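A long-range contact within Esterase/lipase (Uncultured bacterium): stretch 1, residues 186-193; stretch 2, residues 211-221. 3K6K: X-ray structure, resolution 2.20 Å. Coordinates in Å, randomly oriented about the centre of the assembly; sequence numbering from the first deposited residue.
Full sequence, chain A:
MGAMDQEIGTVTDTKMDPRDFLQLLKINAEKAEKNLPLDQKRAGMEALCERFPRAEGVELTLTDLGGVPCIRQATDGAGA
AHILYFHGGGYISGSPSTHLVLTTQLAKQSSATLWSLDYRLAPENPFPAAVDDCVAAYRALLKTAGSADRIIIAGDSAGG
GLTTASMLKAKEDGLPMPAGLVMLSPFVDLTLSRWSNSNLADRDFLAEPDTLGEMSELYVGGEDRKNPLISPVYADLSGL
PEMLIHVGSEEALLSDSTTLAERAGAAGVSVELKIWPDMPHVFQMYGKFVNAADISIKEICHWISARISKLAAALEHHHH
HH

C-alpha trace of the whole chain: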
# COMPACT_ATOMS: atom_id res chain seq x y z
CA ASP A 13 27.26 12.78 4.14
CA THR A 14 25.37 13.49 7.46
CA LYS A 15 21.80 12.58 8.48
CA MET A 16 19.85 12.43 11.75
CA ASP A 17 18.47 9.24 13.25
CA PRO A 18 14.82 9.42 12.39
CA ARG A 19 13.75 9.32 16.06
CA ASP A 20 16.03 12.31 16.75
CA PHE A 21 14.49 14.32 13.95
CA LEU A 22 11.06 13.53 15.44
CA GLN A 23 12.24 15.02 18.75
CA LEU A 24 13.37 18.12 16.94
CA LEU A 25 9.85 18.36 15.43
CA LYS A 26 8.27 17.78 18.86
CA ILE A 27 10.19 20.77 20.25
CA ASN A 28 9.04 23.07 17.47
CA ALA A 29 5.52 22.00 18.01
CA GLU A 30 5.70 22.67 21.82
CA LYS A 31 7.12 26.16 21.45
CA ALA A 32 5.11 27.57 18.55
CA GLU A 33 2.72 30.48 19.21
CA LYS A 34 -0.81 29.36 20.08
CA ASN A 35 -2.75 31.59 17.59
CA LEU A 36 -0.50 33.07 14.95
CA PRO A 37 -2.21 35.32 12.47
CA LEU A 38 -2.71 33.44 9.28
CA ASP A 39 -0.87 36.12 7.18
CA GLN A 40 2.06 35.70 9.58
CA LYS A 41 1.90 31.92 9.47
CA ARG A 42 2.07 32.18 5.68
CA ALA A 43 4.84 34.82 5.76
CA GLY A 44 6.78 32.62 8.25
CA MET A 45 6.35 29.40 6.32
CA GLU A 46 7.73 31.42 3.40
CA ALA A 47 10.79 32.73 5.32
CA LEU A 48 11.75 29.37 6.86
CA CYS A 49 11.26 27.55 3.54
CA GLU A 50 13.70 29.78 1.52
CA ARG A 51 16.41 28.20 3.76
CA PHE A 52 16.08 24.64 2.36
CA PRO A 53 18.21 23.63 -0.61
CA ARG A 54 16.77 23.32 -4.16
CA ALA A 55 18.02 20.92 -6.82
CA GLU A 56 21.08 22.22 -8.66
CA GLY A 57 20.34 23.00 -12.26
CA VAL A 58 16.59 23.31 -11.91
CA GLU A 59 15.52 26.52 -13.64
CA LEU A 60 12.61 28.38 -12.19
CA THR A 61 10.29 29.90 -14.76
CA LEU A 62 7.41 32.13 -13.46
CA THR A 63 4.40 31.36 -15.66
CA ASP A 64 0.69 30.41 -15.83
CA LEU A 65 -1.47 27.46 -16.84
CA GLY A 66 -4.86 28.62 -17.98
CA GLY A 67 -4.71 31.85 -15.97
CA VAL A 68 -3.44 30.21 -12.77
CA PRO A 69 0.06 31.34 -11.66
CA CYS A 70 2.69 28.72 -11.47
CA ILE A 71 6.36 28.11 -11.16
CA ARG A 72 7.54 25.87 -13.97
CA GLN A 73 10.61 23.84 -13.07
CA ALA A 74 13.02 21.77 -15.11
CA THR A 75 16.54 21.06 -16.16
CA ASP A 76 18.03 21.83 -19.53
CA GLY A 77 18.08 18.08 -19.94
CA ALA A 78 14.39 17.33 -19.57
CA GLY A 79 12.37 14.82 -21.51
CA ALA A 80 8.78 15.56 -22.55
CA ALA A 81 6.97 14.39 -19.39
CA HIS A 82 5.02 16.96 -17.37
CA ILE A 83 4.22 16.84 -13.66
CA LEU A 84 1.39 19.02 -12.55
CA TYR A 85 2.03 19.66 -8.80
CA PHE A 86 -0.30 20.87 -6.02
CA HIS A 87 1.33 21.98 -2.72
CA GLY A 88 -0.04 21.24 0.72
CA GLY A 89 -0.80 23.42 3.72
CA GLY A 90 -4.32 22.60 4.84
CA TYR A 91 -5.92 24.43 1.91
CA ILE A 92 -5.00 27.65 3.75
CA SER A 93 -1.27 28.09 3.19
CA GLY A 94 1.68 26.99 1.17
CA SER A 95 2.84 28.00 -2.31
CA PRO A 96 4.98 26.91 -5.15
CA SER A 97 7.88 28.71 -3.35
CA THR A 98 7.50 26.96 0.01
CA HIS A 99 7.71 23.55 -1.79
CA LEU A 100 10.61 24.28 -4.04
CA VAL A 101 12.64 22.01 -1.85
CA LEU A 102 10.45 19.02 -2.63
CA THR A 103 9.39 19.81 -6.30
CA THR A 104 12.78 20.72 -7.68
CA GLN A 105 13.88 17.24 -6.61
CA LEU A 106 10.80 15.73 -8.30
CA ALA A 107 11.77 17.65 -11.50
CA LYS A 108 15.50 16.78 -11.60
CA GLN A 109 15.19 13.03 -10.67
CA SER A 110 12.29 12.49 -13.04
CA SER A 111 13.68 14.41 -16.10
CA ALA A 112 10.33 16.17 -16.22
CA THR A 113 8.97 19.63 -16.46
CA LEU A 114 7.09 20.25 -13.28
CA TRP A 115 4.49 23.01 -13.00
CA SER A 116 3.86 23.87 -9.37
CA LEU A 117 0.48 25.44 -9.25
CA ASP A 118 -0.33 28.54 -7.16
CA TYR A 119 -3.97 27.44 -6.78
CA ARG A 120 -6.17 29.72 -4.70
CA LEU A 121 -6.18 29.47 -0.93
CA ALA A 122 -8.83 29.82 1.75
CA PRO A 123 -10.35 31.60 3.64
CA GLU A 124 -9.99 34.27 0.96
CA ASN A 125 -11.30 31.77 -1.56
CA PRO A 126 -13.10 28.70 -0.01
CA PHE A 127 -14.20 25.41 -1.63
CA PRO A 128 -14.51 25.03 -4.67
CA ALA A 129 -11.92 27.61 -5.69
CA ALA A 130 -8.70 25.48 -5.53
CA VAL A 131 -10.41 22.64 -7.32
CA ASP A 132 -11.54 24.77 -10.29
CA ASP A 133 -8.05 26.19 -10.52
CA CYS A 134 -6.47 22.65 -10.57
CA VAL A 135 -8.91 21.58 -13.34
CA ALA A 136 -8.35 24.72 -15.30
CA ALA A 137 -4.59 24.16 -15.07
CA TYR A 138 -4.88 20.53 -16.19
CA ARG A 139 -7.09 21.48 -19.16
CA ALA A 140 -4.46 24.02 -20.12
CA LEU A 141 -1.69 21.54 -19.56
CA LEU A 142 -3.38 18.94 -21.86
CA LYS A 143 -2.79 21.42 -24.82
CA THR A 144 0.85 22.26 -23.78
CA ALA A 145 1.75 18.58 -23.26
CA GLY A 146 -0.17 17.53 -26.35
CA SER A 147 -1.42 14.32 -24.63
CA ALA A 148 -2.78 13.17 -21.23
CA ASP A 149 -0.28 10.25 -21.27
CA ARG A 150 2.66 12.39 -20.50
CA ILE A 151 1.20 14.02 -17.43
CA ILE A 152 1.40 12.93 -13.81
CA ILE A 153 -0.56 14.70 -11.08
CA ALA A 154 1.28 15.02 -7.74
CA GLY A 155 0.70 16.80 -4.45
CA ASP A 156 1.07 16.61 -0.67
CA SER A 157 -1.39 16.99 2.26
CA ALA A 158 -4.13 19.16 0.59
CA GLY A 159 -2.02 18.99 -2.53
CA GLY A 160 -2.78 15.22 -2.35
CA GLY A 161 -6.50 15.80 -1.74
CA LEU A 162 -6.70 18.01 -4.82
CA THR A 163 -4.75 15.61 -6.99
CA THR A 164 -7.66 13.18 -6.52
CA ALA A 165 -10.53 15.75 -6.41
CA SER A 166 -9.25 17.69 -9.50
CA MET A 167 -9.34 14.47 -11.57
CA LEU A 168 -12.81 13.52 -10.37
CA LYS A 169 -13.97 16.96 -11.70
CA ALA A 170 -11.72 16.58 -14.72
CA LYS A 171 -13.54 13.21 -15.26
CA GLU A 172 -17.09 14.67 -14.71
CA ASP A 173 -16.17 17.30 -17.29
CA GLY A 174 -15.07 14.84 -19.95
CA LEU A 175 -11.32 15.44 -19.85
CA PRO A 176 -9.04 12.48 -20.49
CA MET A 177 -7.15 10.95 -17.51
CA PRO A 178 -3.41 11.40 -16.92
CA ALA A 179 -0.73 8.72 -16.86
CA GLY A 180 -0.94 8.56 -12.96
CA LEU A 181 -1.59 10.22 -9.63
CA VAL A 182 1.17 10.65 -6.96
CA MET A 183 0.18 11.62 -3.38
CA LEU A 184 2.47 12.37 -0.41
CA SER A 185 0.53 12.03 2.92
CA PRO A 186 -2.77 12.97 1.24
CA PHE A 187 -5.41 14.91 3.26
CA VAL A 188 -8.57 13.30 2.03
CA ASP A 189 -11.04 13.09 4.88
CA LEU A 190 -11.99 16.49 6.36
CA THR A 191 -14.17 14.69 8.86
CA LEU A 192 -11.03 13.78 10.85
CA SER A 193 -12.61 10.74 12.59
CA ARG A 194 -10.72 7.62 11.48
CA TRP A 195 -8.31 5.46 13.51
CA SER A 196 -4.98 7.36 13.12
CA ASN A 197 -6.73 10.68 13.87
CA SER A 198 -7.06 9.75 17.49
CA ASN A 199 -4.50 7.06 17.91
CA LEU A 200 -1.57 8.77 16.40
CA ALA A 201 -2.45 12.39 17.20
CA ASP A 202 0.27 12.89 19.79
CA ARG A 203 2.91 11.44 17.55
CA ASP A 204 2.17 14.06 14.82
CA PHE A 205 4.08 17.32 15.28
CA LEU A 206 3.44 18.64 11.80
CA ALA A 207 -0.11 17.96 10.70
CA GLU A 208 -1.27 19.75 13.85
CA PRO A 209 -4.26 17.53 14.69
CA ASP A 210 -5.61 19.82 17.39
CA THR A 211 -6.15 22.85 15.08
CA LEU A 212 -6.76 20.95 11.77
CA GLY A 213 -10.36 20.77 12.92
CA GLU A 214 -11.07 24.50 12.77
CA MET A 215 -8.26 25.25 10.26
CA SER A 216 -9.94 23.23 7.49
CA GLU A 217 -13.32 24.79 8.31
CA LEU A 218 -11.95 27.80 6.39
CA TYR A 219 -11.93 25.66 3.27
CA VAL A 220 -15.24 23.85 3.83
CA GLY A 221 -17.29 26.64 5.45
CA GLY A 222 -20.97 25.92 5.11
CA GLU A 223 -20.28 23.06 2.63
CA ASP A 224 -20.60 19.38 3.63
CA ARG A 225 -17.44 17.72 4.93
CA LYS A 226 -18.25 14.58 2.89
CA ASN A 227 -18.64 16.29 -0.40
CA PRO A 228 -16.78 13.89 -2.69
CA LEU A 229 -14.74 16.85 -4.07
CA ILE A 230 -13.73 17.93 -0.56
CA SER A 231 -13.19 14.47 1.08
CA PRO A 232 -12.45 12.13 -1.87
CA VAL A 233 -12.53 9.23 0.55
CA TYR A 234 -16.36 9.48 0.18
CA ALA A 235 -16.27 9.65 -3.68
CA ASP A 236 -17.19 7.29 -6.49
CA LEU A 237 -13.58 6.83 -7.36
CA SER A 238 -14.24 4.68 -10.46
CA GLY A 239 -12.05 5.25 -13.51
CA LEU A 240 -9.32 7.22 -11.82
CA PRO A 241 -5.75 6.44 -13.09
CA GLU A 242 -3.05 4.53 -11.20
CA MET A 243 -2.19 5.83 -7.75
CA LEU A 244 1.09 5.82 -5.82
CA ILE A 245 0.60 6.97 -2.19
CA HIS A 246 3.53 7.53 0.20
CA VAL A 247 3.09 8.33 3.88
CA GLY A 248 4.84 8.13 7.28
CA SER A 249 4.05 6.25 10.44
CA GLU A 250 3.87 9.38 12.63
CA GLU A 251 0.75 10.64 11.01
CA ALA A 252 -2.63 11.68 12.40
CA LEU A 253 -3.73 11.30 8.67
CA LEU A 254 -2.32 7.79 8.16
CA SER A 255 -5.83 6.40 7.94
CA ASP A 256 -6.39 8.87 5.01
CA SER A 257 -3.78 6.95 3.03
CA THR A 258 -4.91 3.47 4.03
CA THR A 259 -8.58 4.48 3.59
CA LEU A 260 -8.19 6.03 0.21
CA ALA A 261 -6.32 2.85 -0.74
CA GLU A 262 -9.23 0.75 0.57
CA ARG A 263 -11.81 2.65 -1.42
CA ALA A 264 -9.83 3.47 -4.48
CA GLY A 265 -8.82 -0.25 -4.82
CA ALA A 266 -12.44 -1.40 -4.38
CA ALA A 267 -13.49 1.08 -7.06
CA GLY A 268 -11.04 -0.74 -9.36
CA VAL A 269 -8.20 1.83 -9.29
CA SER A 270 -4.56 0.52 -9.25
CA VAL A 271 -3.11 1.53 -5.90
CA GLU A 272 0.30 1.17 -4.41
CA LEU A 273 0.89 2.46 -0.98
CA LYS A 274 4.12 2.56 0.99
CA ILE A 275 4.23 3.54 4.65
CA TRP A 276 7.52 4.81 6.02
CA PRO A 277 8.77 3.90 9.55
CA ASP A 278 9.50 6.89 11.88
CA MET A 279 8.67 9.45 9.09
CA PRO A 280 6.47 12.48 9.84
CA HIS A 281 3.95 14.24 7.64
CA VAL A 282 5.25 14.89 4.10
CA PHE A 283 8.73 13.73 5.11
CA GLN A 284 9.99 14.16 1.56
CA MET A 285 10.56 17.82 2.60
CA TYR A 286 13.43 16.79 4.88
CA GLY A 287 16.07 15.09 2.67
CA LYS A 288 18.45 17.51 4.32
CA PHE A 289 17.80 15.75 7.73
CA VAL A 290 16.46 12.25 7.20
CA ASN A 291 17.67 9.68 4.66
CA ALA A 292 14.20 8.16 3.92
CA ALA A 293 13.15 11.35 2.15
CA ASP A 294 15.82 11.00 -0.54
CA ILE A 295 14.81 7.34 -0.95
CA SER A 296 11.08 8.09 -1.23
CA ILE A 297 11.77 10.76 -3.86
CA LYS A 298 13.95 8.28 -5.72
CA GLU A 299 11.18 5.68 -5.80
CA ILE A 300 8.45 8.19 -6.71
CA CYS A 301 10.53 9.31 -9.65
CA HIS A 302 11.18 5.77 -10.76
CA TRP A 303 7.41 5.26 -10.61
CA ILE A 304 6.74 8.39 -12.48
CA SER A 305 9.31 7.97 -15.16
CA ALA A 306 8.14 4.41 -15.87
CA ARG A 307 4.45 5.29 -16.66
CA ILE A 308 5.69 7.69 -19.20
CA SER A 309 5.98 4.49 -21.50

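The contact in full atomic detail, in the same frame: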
# COMPACT_ATOMS: atom_id res chain seq x y z
N PRO A 186 -1.60 12.23 1.68
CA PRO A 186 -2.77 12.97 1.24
C PRO A 186 -3.80 13.28 2.34
O PRO A 186 -4.05 12.45 3.23
CB PRO A 186 -3.36 12.07 0.14
CG PRO A 186 -2.81 10.77 0.35
CD PRO A 186 -1.54 10.88 1.10
N PHE A 187 -4.35 14.49 2.31
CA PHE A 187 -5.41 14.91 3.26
C PHE A 187 -6.72 14.73 2.52
O PHE A 187 -7.04 15.49 1.62
CB PHE A 187 -5.20 16.38 3.65
CG PHE A 187 -6.17 16.92 4.71
CD1 PHE A 187 -6.37 18.28 4.84
CD2 PHE A 187 -6.82 16.06 5.62
CE1 PHE A 187 -7.21 18.78 5.78
CE2 PHE A 187 -7.62 16.55 6.59
CZ PHE A 187 -7.82 17.93 6.69
N VAL A 188 -7.47 13.68 2.86
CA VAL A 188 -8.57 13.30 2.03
C VAL A 188 -9.84 13.02 2.79
O VAL A 188 -10.83 12.60 2.19
CB VAL A 188 -8.23 12.09 1.13
CG1 VAL A 188 -7.44 12.56 -0.05
CG2 VAL A 188 -7.50 11.00 1.91
N ASP A 189 -9.82 13.23 4.10
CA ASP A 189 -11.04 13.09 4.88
C ASP A 189 -11.18 14.23 5.88
O ASP A 189 -10.74 14.09 7.01
CB ASP A 189 -11.03 11.80 5.66
CG ASP A 189 -12.38 11.47 6.28
OD1 ASP A 189 -12.58 10.34 6.74
OD2 ASP A 189 -13.26 12.36 6.30
N LEU A 190 -11.81 15.34 5.47
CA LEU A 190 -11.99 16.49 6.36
C LEU A 190 -12.94 16.27 7.51
O LEU A 190 -13.15 17.19 8.33
CB LEU A 190 -12.36 17.75 5.59
CG LEU A 190 -11.03 18.37 5.14
CD1 LEU A 190 -10.31 17.47 4.11
CD2 LEU A 190 -11.31 19.76 4.54
N THR A 191 -13.48 15.06 7.62
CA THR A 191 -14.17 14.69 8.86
C THR A 191 -13.25 14.39 10.02
O THR A 191 -13.69 14.42 11.15
CB THR A 191 -15.20 13.52 8.72
OG1 THR A 191 -14.52 12.27 8.72
CG2 THR A 191 -16.09 13.64 7.46
N LEU A 192 -12.00 14.02 9.76
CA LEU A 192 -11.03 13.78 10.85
C LEU A 192 -11.51 12.88 12.00
O LEU A 192 -11.59 13.34 13.13
CB LEU A 192 -10.54 15.12 11.43
CG LEU A 192 -10.02 16.21 10.45
CD1 LEU A 192 -9.99 17.55 11.11
CD2 LEU A 192 -8.61 15.91 9.97
N SER A 193 -11.74 11.58 11.73
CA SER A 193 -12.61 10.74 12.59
C SER A 193 -12.14 9.30 12.67
O SER A 193 -12.61 8.52 13.53
CB SER A 193 -14.06 10.89 12.15
OG SER A 193 -14.27 10.39 10.84
N THR A 211 -5.60 21.70 15.80
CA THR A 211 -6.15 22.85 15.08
C THR A 211 -6.83 22.47 13.77
O THR A 211 -7.80 23.12 13.39
CB THR A 211 -5.03 23.81 14.60
OG1 THR A 211 -3.84 23.03 14.30
CG2 THR A 211 -4.77 24.98 15.60
N LEU A 212 -6.26 21.47 13.06
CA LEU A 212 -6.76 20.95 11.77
C LEU A 212 -8.26 20.96 11.67
O LEU A 212 -8.80 21.24 10.62
CB LEU A 212 -6.29 19.53 11.52
CG LEU A 212 -5.25 19.41 10.43
CD1 LEU A 212 -4.98 17.93 10.10
CD2 LEU A 212 -5.60 20.23 9.15
N GLY A 213 -8.91 20.62 12.78
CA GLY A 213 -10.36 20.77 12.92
C GLY A 213 -10.85 22.10 12.39
O GLY A 213 -11.47 22.17 11.33
N GLU A 214 -10.55 23.17 13.13
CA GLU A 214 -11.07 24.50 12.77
C GLU A 214 -10.34 25.17 11.59
O GLU A 214 -10.96 25.94 10.84
CB GLU A 214 -11.30 25.42 14.00
CG GLU A 214 -10.11 25.64 14.95
CD GLU A 214 -9.61 27.10 14.99
OE1 GLU A 214 -9.17 27.62 13.91
OE2 GLU A 214 -9.64 27.72 16.09
N MET A 215 -9.04 24.84 11.42
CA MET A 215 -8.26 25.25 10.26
C MET A 215 -9.04 24.96 9.00
O MET A 215 -9.39 25.90 8.27
CB MET A 215 -6.90 24.54 10.17
CG MET A 215 -5.85 24.93 11.24
SD MET A 215 -4.07 24.94 10.77
CE MET A 215 -3.84 23.53 9.60
N SER A 216 -9.32 23.68 8.74
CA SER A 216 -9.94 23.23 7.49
C SER A 216 -11.37 23.76 7.30
O SER A 216 -11.87 23.84 6.16
CB SER A 216 -9.91 21.71 7.39
OG SER A 216 -10.73 21.11 8.37
N GLU A 217 -12.03 24.13 8.41
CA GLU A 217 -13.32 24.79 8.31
C GLU A 217 -13.24 25.95 7.32
O GLU A 217 -14.14 26.15 6.53
CB GLU A 217 -13.83 25.24 9.67
CG GLU A 217 -15.29 25.76 9.65
CD GLU A 217 -16.32 24.70 9.21
OE1 GLU A 217 -16.95 24.89 8.13
OE2 GLU A 217 -16.50 23.69 9.94
N LEU A 218 -12.13 26.68 7.33
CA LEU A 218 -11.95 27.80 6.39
C LEU A 218 -12.13 27.39 4.93
O LEU A 218 -12.60 28.18 4.10
CB LEU A 218 -10.61 28.52 6.62
CG LEU A 218 -10.36 28.97 8.08
CD1 LEU A 218 -8.88 29.35 8.35
CD2 LEU A 218 -11.34 30.09 8.55
N TYR A 219 -11.77 26.15 4.61
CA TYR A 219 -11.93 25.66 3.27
C TYR A 219 -13.37 25.22 3.00
O TYR A 219 -13.94 25.56 1.97
CB TYR A 219 -10.99 24.49 3.05
CG TYR A 219 -10.98 23.95 1.64
CD1 TYR A 219 -11.28 22.61 1.38
CD2 TYR A 219 -10.65 24.80 0.56
CE1 TYR A 219 -11.26 22.11 0.08
CE2 TYR A 219 -10.63 24.32 -0.73
CZ TYR A 219 -10.92 22.96 -0.97
OH TYR A 219 -10.88 22.49 -2.25
N VAL A 220 -13.92 24.45 3.94
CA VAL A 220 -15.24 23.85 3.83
C VAL A 220 -16.33 24.92 3.89
O VAL A 220 -17.02 25.22 2.89
CB VAL A 220 -15.48 22.88 4.97
CG1 VAL A 220 -16.84 22.36 4.92
CG2 VAL A 220 -14.51 21.70 4.90
N GLY A 221 -16.45 25.48 5.09
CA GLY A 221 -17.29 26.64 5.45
C GLY A 221 -18.75 26.77 5.04
O GLY A 221 -19.11 27.64 4.26

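What holds the loop against the helix? Packing alone: no hydrogen bond crosses between them, and 287 Å² is buried, both sides summed. Phe187, Leu190 and Leu192 all point toward the helix, meeting Leu212, Gly213, Ser216, Tyr219 and Val220.

How do Leu190 and Phe187 reach the helix? With chi1 m and chi2 p, Leu190 brings Leu190 CD2 to 3.7 Å from Ser216 CB and 3.8 Å from Val220 CG2. Leu190 CD2 also lies 4.3 Å from Tyr219 CD1, at the edge of that ring. Phe187, with chi1 t, extends its ring so that Phe187 CE1 lies 4.0 Å from Leu212 CD2, while Ser216 CB approaches the ring edge.

Why does a serine suit this apolar surface? Its p rotamer lets Ser216 OG donate to Leu212 O (3.0 Å) one turn back, leaving the small CB against Phe187 and Leu190.

What places Leu192? A type I turn runs from Asp189 to Leu192, closed by Leu192 N to Asp189 O at 3.0 Å, and within it Thr191 points away from the helix. Asp189 OD2 accepts from Thr191 N (3.0 Å) and Thr191 OG1 (2.7 Å), bracing the turn. Leu192, m and t, then sets Leu192 CD1 3.7 Å from Gly213 N, against the backbone, and Leu192 CD2 4.2 Å from Leu212 CD1.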